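Local coordinates for mandelate racemase/muconate lactonizing protein (Paenibacillus sp., PDB 3VCC) that binds magnesium in an enolase-fold active site and probably dehydrates the sugar acid D-galacturonate, at residues 205-210 against 231-236; 20-25 against 45-50. All coordinates share one frame; numbering follows the deposited sequence.

Contact 1 of 2, residues 205-210 against 231-236. With MG (magnesium ion), chain D; MG (magnesium ion), chain C.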
loop_
_atom_site.group_PDB
_atom_site.type_symbol
_atom_site.label_atom_id
_atom_site.label_comp_id
_atom_site.label_asym_id
_atom_site.label_seq_id
_atom_site.Cartn_x
_atom_site.Cartn_y
_atom_site.Cartn_z
ATOM N N MET A 205 15.211 -1.153 1.460
ATOM C CA MET A 205 14.766 -0.493 0.239
ATOM C C MET A 205 15.010 0.999 0.333
ATOM O O MET A 205 14.969 1.563 1.429
ATOM C CB MET A 205 13.284 -0.767 -0.008
ATOM C CG MET A 205 13.038 -2.142 -0.585
ATOM S SD MET A 205 11.672 -2.974 0.202
ATOM C CE MET A 205 12.494 -3.529 1.681
ATOM N N ILE A 206 15.279 1.649 -0.797
ATOM C CA ILE A 206 15.408 3.103 -0.757
ATOM C C ILE A 206 14.468 3.744 -1.754
ATOM O O ILE A 206 14.196 3.189 -2.828
ATOM C CB ILE A 206 16.871 3.617 -0.944
ATOM C CG1 ILE A 206 17.426 3.264 -2.322
ATOM C CG2 ILE A 206 17.789 3.078 0.160
ATOM C CD1 ILE A 206 18.886 3.757 -2.518
ATOM N N ASP A 207 13.975 4.917 -1.389
ATOM C CA ASP A 207 12.946 5.593 -2.155
ATOM C C ASP A 207 13.337 7.058 -2.272
ATOM O O ASP A 207 13.353 7.789 -1.281
ATOM C CB ASP A 207 11.591 5.405 -1.462
ATOM C CG ASP A 207 10.445 6.080 -2.187
ATOM O OD1 ASP A 207 10.683 6.807 -3.171
ATOM O OD2 ASP A 207 9.284 5.899 -1.740
ATOM N N ALA A 208 13.700 7.478 -3.491
ATOM C CA ALA A 208 14.179 8.837 -3.700
ATOM C C ALA A 208 13.089 9.857 -4.025
ATOM O O ALA A 208 13.376 11.056 -4.121
ATOM C CB ALA A 208 15.270 8.865 -4.783
ATOM N N ASN A 209 11.846 9.402 -4.184
ATOM C CA ASN A 209 10.768 10.291 -4.608
ATOM C C ASN A 209 11.207 11.214 -5.736
ATOM O O ASN A 209 10.904 12.405 -5.740
ATOM C CB ASN A 209 10.169 11.079 -3.447
ATOM C CG ASN A 209 9.346 10.206 -2.536
ATOM O OD1 ASN A 209 9.836 9.751 -1.511
ATOM N ND2 ASN A 209 8.097 9.931 -2.924
ATOM N N ASN A 210 11.875 10.607 -6.708
ATOM C CA ASN A 210 12.286 11.271 -7.958
ATOM C C ASN A 210 13.326 12.385 -7.816
ATOM O O ASN A 210 13.572 13.140 -8.766
ATOM C CB ASN A 210 11.068 11.759 -8.743
ATOM C CG ASN A 210 10.234 10.607 -9.300
ATOM O OD1 ASN A 210 10.750 9.507 -9.555
ATOM N ND2 ASN A 210 8.936 10.855 -9.483
ATOM N N TRP A 231 15.548 -3.071 -3.173
ATOM C CA TRP A 231 15.106 -2.307 -4.333
ATOM C C TRP A 231 15.362 -0.815 -4.247
ATOM O O TRP A 231 15.582 -0.254 -3.167
ATOM C CB TRP A 231 13.645 -2.637 -4.718
ATOM C CG TRP A 231 12.488 -1.942 -3.974
ATOM C CD1 TRP A 231 12.377 -0.617 -3.614
ATOM C CD2 TRP A 231 11.267 -2.571 -3.556
ATOM N NE1 TRP A 231 11.165 -0.396 -2.997
ATOM C CE2 TRP A 231 10.469 -1.579 -2.942
ATOM C CE3 TRP A 231 10.776 -3.881 -3.639
ATOM C CZ2 TRP A 231 9.200 -1.860 -2.404
ATOM C CZ3 TRP A 231 9.509 -4.162 -3.094
ATOM C CH2 TRP A 231 8.740 -3.152 -2.490
ATOM N N LEU A 232 15.334 -0.195 -5.416
ATOM C CA LEU A 232 15.514 1.225 -5.590
ATOM C C LEU A 232 14.247 1.748 -6.226
ATOM O O LEU A 232 13.887 1.365 -7.345
ATOM C CB LEU A 232 16.696 1.493 -6.527
ATOM C CG LEU A 232 16.767 2.875 -7.168
ATOM C CD1 LEU A 232 16.978 3.957 -6.086
ATOM C CD2 LEU A 232 17.869 2.909 -8.237
ATOM N N GLU A 233 13.577 2.627 -5.500
ATOM C CA GLU A 233 12.246 3.084 -5.862
ATOM C C GLU A 233 12.276 4.558 -6.268
ATOM O O GLU A 233 12.824 5.396 -5.545
ATOM C CB GLU A 233 11.304 2.890 -4.668
ATOM C CG GLU A 233 9.936 3.563 -4.820
ATOM C CD GLU A 233 8.967 3.152 -3.711
ATOM O OE1 GLU A 233 9.225 2.148 -3.021
ATOM O OE2 GLU A 233 7.946 3.832 -3.534
ATOM N N GLU A 234 11.690 4.859 -7.424
ATOM C CA GLU A 234 11.564 6.227 -7.911
ATOM C C GLU A 234 12.856 7.055 -7.778
ATOM O O GLU A 234 12.856 8.130 -7.169
ATOM C CB GLU A 234 10.386 6.945 -7.236
ATOM C CG GLU A 234 9.018 6.318 -7.574
ATOM C CD GLU A 234 7.888 7.339 -7.618
ATOM O OE1 GLU A 234 7.576 7.972 -6.585
ATOM O OE2 GLU A 234 7.272 7.496 -8.689
ATOM N N ALA A 235 13.947 6.536 -8.333
ATOM C CA ALA A 235 15.207 7.280 -8.370
ATOM C C ALA A 235 14.982 8.609 -9.089
ATOM O O ALA A 235 15.486 9.647 -8.666
ATOM C CB ALA A 235 16.290 6.449 -9.085
ATOM N N PHE A 236 14.205 8.549 -10.179
ATOM C CA PHE A 236 13.837 9.702 -11.008
ATOM C C PHE A 236 12.585 9.282 -11.767
ATOM O O PHE A 236 12.269 8.097 -11.824
ATOM C CB PHE A 236 14.953 10.018 -12.005
ATOM C CG PHE A 236 15.586 8.792 -12.590
ATOM C CD1 PHE A 236 16.797 8.307 -12.097
ATOM C CD2 PHE A 236 14.938 8.073 -13.590
ATOM C CE1 PHE A 236 17.383 7.155 -12.633
ATOM C CE2 PHE A 236 15.515 6.902 -14.118
ATOM C CZ PHE A 236 16.736 6.451 -13.639
HETATM MG MG MG D . 7.429 5.779 -3.007
HETATM MG MG MG C . 7.537 7.112 -10.789
HETATM O O HOH W 1 8.393 7.149 -4.438
HETATM O O HOH W 2 7.593 10.568 -5.953
HETATM O O HOH W 3 6.465 7.736 -2.138
HETATM O O HOH W 4 9.668 7.626 -10.637
HETATM O O HOH W 5 5.422 6.428 -11.064
HETATM O O HOH W 6 7.044 9.264 -11.093
HETATM O O HOH W 7 6.463 4.725 -1.316
#
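Two neighbouring parallel strands of the enolase-superfamily barrel, 204-207 and 229-233, meet here at their C-terminal ends, where D207 and E233 bind one magnesium ion. E233 bonds on both sides of D207, through E233 N to I206 O at 2.8 Å and A208 N to E233 O at 3.1 Å, which sets the two residues level on the same side of the sheet. Their carboxylates lie stacked, with planes 27° apart. D207 OD2 and E233 OE2 stand 3.0 Å apart as two ligands of the same magnesium, whose charge would offset their repulsion; E263 and three waters complete its shell. Each CG is anti to its backbone N (D207 chi1 180°, E233 chi1 169°), and the glutamate continues extended, which carries both groups off the sheet to the metal. The second oxygens are held separately. D207 OD1 accepts N209 N at 3.0 Å, closing an Asx turn, and accepts a hydrogen bond from a magnesium-bound water. Another water bridges N209 ND2 and E234 OE1. E233 OE1 receives W231 NE1 through its anti lone pair, and K168 and Q283 outside the segments; K170 bonds D207 OD2. Deeper in the barrel, M205 lies over one face of the W231 indole: CG sits 3.3 Å from the centroid of the five-membered ring, a CH-pi contact, and SD lies 3.6 Å from that of the six-membered ring, a Met-aromatic contact. Past the strands, N210 N donates to E234 O at 2.7 Å, joining the two loops, while E234 OE2 binds a second magnesium with E238 and D261. Acidic ligands at the ends of successive strands, as D207, E233 and E263 are, mark the metal site of the mandelate racemase and muconate lactonizing enzymes.

Contact 2 of 2, residues 20-25 against 45-50; sequences AKLTGE and VDIARI
L22 reaches across to I47 from the neighbouring antiparallel strand, on the sheet face that also carries A20 and V45. From its CB, 3.8 Å from V45 O, the chain leads to CG, which meets I47 CG1 at 3.9 Å; at the tip, CD1 lies 4.0 Å from the same I47 CG1. With L22 CG anti to the carbonyl carbon and beside the backbone N (chi1 -49°), CG and CD1 are turned onto I47 CG1, and the two side chains cross at a slant. L377 of helix 371-380 touches L22 and A20 on this face. The strands are the arms of a beta hairpin in the antiparallel sheet of the N-terminal part, the capping domain of enolase-superfamily proteins. Their register rests on two hydrogen-bonded pairs, A20 with I47 and L22 with V45: A20 N to I47 O is nearly straight at 167°, whereas L22 N approaches V45 O tilted 32° from the carbonyl plane. Between them K21 and D46 form a non-hydrogen-bonded pair, and their side chains meet on the other face. There D46 OD1 lies against the aliphatic part of the lysine, 3.3 Å from K21 CG, while K21 NZ is 5.9 Å from D46 OD1, so the charged ends do not pair.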
loop_
_atom_site.group_PDB
_atom_site.type_symbol
_atom_site.label_atom_id
_atom_site.label_comp_id
_atom_site.label_asym_id
_atom_site.label_seq_id
_atom_site.Cartn_x
_atom_site.Cartn_y
_atom_site.Cartn_z
ATOM N N ALA A 20 -18.453 8.440 5.633
ATOM C CA ALA A 20 -17.890 9.231 6.719
ATOM C C ALA A 20 -16.367 9.212 6.683
ATOM O O ALA A 20 -15.776 8.261 6.207
ATOM C CB ALA A 20 -18.367 8.705 8.056
ATOM N N LYS A 21 -15.750 10.253 7.223
ATOM C CA LYS A 21 -14.290 10.326 7.298
ATOM C C LYS A 21 -13.839 10.002 8.717
ATOM O O LYS A 21 -14.230 10.685 9.669
ATOM C CB LYS A 21 -13.828 11.728 6.890
ATOM C CG LYS A 21 -12.302 11.944 6.975
ATOM C CD LYS A 21 -11.902 13.290 6.378
ATOM C CE LYS A 21 -11.782 14.376 7.444
ATOM N NZ LYS A 21 -10.523 14.269 8.240
ATOM N N LEU A 22 -13.031 8.954 8.869
ATOM C CA LEU A 22 -12.510 8.587 10.187
ATOM C C LEU A 22 -11.130 9.221 10.383
ATOM O O LEU A 22 -10.430 9.519 9.413
ATOM C CB LEU A 22 -12.405 7.063 10.335
ATOM C CG LEU A 22 -13.602 6.183 9.950
ATOM C CD1 LEU A 22 -13.458 4.805 10.585
ATOM C CD2 LEU A 22 -14.912 6.820 10.386
ATOM N N THR A 23 -10.737 9.429 11.634
ATOM C CA THR A 23 -9.481 10.112 11.888
ATOM C C THR A 23 -8.675 9.387 12.947
ATOM O O THR A 23 -9.226 8.687 13.802
ATOM C CB THR A 23 -9.714 11.559 12.371
ATOM O OG1 THR A 23 -10.445 11.534 13.600
ATOM C CG2 THR A 23 -10.494 12.355 11.346
ATOM N N GLY A 24 -7.367 9.591 12.906
ATOM C CA GLY A 24 -6.467 8.938 13.837
ATOM C C GLY A 24 -5.085 9.553 13.727
ATOM O O GLY A 24 -4.936 10.679 13.244
ATOM N N GLU A 25 -4.082 8.793 14.150
ATOM C CA GLU A 25 -2.716 9.282 14.236
ATOM C C GLU A 25 -1.738 8.165 13.955
ATOM O O GLU A 25 -1.977 7.024 14.338
ATOM C CB GLU A 25 -2.429 9.783 15.655
ATOM C CG GLU A 25 -2.954 11.166 15.958
ATOM C CD GLU A 25 -2.307 11.754 17.199
ATOM O OE1 GLU A 25 -1.913 10.970 18.095
ATOM O OE2 GLU A 25 -2.178 12.995 17.265
ATOM N N VAL A 45 -9.130 8.308 7.085
ATOM C CA VAL A 45 -9.556 7.284 6.138
ATOM C C VAL A 45 -11.005 7.558 5.764
ATOM O O VAL A 45 -11.864 7.562 6.644
ATOM C CB VAL A 45 -9.525 5.866 6.756
ATOM C CG1 VAL A 45 -10.102 4.863 5.766
ATOM C CG2 VAL A 45 -8.114 5.445 7.158
ATOM N N ASP A 46 -11.278 7.774 4.472
ATOM C CA ASP A 46 -12.649 7.902 3.985
ATOM C C ASP A 46 -13.312 6.527 3.874
ATOM O O ASP A 46 -12.826 5.647 3.164
ATOM C CB ASP A 46 -12.700 8.627 2.631
ATOM C CG ASP A 46 -12.419 10.124 2.761
ATOM O OD1 ASP A 46 -12.259 10.600 3.909
ATOM O OD2 ASP A 46 -12.391 10.818 1.725
ATOM N N ILE A 47 -14.423 6.362 4.576
ATOM C CA ILE A 47 -15.066 5.072 4.721
ATOM C C ILE A 47 -16.510 5.128 4.229
ATOM O O ILE A 47 -17.211 6.122 4.430
ATOM C CB ILE A 47 -15.019 4.616 6.202
ATOM C CG1 ILE A 47 -13.578 4.259 6.581
ATOM C CG2 ILE A 47 -15.903 3.420 6.439
ATOM C CD1 ILE A 47 -13.084 2.980 5.927
ATOM N N ALA A 48 -16.946 4.073 3.554
ATOM C CA ALA A 48 -18.377 3.896 3.294
ATOM C C ALA A 48 -18.922 2.629 3.956
ATOM O O ALA A 48 -18.204 1.641 4.131
ATOM C CB ALA A 48 -18.650 3.883 1.802
ATOM N N ARG A 49 -20.204 2.670 4.307
ATOM C CA ARG A 49 -20.906 1.539 4.870
ATOM C C ARG A 49 -22.046 1.247 3.912
ATOM O O ARG A 49 -22.860 2.120 3.632
ATOM C CB ARG A 49 -21.443 1.898 6.262
ATOM C CG ARG A 49 -22.295 0.854 6.933
ATOM C CD ARG A 49 -22.486 1.166 8.434
ATOM N NE ARG A 49 -23.399 2.284 8.701
ATOM C CZ ARG A 49 -23.502 2.904 9.878
ATOM N NH1 ARG A 49 -24.365 3.910 10.036
ATOM N NH2 ARG A 49 -22.732 2.528 10.895
ATOM N N ILE A 50 -22.059 0.044 3.353
ATOM C CA ILE A 50 -23.126 -0.340 2.436
ATOM C C ILE A 50 -24.024 -1.352 3.122
ATOM O O ILE A 50 -23.551 -2.183 3.891
ATOM C CB ILE A 50 -22.557 -0.928 1.119
ATOM C CG1 ILE A 50 -23.655 -1.041 0.044
ATOM C CG2 ILE A 50 -21.853 -2.259 1.381
ATOM C CD1 ILE A 50 -23.090 -1.162 -1.404
#

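From the N terminus, strand 14-30 comes first, and contact 2 closes a loop of 19 residues when strand 42-52 folds back beside it. The chain then passes through strand 55-60 and helix 92-107 before entering the barrel. Contact 1 follows, spanning 20 residues that include helix 214-223, and closes a beta-alpha-beta unit with a parallel pair. The contacts are in series, so neither nests within nor crosses the other. The centres of contact 1 and contact 2 lie about 30 Å apart, on opposite sides of the chain's centre. The nearest atoms of contact 1 and contact 2 are about 19 Å apart. Contact 2 pairs two strands of the N-terminal sheet, which also takes in C-terminal strand 383-386; contact 1 joins adjacent barrel strands.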